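Local structure of esterase (Sinorhizobium meliloti 1021, 4TX1) at residues D39-V44 and R213-V218. The protein is a carbohydrate acetylesterase of the SGNH-hydrolase family, which removes acetyl groups by ester hydrolysis and probably also acts on aryl esters. Numbering follows the deposited sequence.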
# COMPACT_ATOMS: atom_id res chain seq x y z
N ASP A 39 6.90 33.66 12.84
CA ASP A 39 5.50 33.69 13.23
C ASP A 39 4.80 32.31 13.41
O ASP A 39 3.67 32.24 13.86
CB ASP A 39 4.68 34.55 12.28
CG ASP A 39 5.21 36.04 12.22
OD1 ASP A 39 5.79 36.44 13.27
OD2 ASP A 39 5.03 36.67 11.17
N ARG A 40 5.50 31.25 13.01
CA ARG A 40 4.94 29.90 13.15
C ARG A 40 5.00 29.50 14.64
O ARG A 40 5.97 29.79 15.32
CB ARG A 40 5.71 28.94 12.27
CG ARG A 40 5.67 29.38 10.83
CD ARG A 40 6.60 28.53 9.92
NE ARG A 40 6.86 29.23 8.69
CZ ARG A 40 7.86 28.96 7.86
NH1 ARG A 40 8.67 27.95 8.18
NH2 ARG A 40 8.08 29.71 6.82
N TRP A 41 4.02 28.76 15.14
CA TRP A 41 3.96 28.49 16.55
C TRP A 41 5.09 27.71 17.12
O TRP A 41 5.61 28.02 18.17
CB TRP A 41 2.59 28.00 16.97
CG TRP A 41 2.24 26.53 16.65
CD1 TRP A 41 1.39 26.12 15.67
CD2 TRP A 41 2.64 25.38 17.38
NE1 TRP A 41 1.27 24.72 15.72
CE2 TRP A 41 2.04 24.25 16.74
CE3 TRP A 41 3.52 25.15 18.45
CZ2 TRP A 41 2.26 22.92 17.18
CZ3 TRP A 41 3.71 23.84 18.90
CH2 TRP A 41 3.09 22.76 18.27
N PRO A 42 5.65 26.72 16.36
CA PRO A 42 6.81 26.06 16.91
C PRO A 42 8.06 26.97 17.07
O PRO A 42 8.86 26.78 17.98
CB PRO A 42 7.14 24.98 15.87
CG PRO A 42 5.80 24.69 15.31
CD PRO A 42 5.17 26.08 15.12
N SER A 43 8.21 27.93 16.17
CA SER A 43 9.29 28.94 16.22
C SER A 43 9.14 29.85 17.44
O SER A 43 10.17 30.10 18.13
CB SER A 43 9.25 29.84 14.99
OG SER A 43 9.50 29.03 13.82
N VAL A 44 7.92 30.30 17.66
CA VAL A 44 7.62 31.13 18.87
C VAL A 44 7.92 30.37 20.16
O VAL A 44 8.61 30.88 21.09
CB VAL A 44 6.20 31.65 18.86
CG1 VAL A 44 5.89 32.23 20.26
CG2 VAL A 44 5.98 32.56 17.63
N ARG A 213 2.98 31.13 22.07
CA ARG A 213 3.20 31.79 23.41
C ARG A 213 2.39 31.12 24.47
O ARG A 213 2.89 30.86 25.58
CB ARG A 213 2.76 33.26 23.40
CG ARG A 213 3.71 34.15 22.67
CD ARG A 213 3.40 35.57 23.17
NE ARG A 213 2.06 35.86 22.75
CZ ARG A 213 1.77 36.38 21.57
NH1 ARG A 213 2.77 36.72 20.77
NH2 ARG A 213 0.50 36.62 21.22
N GLY A 214 1.15 30.80 24.15
CA GLY A 214 0.26 30.09 25.02
C GLY A 214 0.72 28.73 25.51
O GLY A 214 0.40 28.34 26.63
N LEU A 215 1.47 28.01 24.66
CA LEU A 215 1.97 26.66 25.05
C LEU A 215 3.19 26.67 25.94
O LEU A 215 3.53 25.69 26.56
CB LEU A 215 2.27 25.90 23.76
CG LEU A 215 1.07 25.43 22.98
CD1 LEU A 215 1.42 25.00 21.55
CD2 LEU A 215 0.39 24.25 23.69
N GLU A 216 3.84 27.82 26.08
CA GLU A 216 5.14 27.82 26.77
C GLU A 216 5.05 27.24 28.21
O GLU A 216 5.87 26.44 28.55
CB GLU A 216 5.81 29.20 26.76
CG GLU A 216 6.97 29.20 27.71
CD GLU A 216 7.62 30.56 27.91
OE1 GLU A 216 8.74 30.57 28.42
OE2 GLU A 216 7.06 31.58 27.52
N PRO A 217 4.06 27.66 29.03
CA PRO A 217 4.02 27.18 30.41
C PRO A 217 3.82 25.68 30.54
O PRO A 217 4.53 25.07 31.31
CB PRO A 217 2.84 27.95 31.02
CG PRO A 217 2.83 29.24 30.27
CD PRO A 217 3.08 28.75 28.83
N VAL A 218 2.86 25.10 29.78
CA VAL A 218 2.61 23.66 29.85
C VAL A 218 3.78 22.91 29.24
O VAL A 218 4.18 21.87 29.76
CB VAL A 218 1.25 23.30 29.24
CG1 VAL A 218 1.28 23.45 27.72
CG2 VAL A 218 0.84 21.89 29.61
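W41 and V44, one turn apart in helix 41-49, meet L215 and R213 of helix 205-223. R40 is the N-cap residue ahead of them, and its carbonyl O accepts the bond from V44 N (3.1 Å), closing the first turn. Three residues apart, W41 and V44 both direct their CB atoms at helix 205-223. The W41 side chain leaves the backbone with CG lodged between N and the carbonyl carbon (chi1 76°), which places the indole against the parallel sheet. Its six-membered ring meets one methyl of L215 obliquely: L215 CD1 lies 3.7 Å from both CZ3 and CE3 of W41. Both partners also rest on strands of that sheet, W41 on C18, V96 and M98, L215 on L142 and V144. P42 CD sits 3.3 Å above one face of the indole, offset toward the rim, while NE1 on the five-membered ring is hydrogen-bonded to T24 OG1, a bond that limits the ring's rotation. V44 closes the contact with CG1, which its first torsion (chi1 169°) swings away from the backbone N to the side of the carbonyl carbon, where R213 lies; this methyl is 3.6 Å from R213 N and 3.8 Å from R213 CG. The arginine chain then bends, and its guanidinium forms a salt bridge through NH2 with E206. Both helices pack on the same face of the central parallel sheet of the alpha/beta/alpha SGNH fold. No hydrogen bond crosses between the two segments: their small, mostly buried interface rests on van der Waals contact of methyl, methylene and ring carbons and the backbone N of R213, while the polar atoms W41 NE1 and R213 NH2 are bonded to T24 and E206.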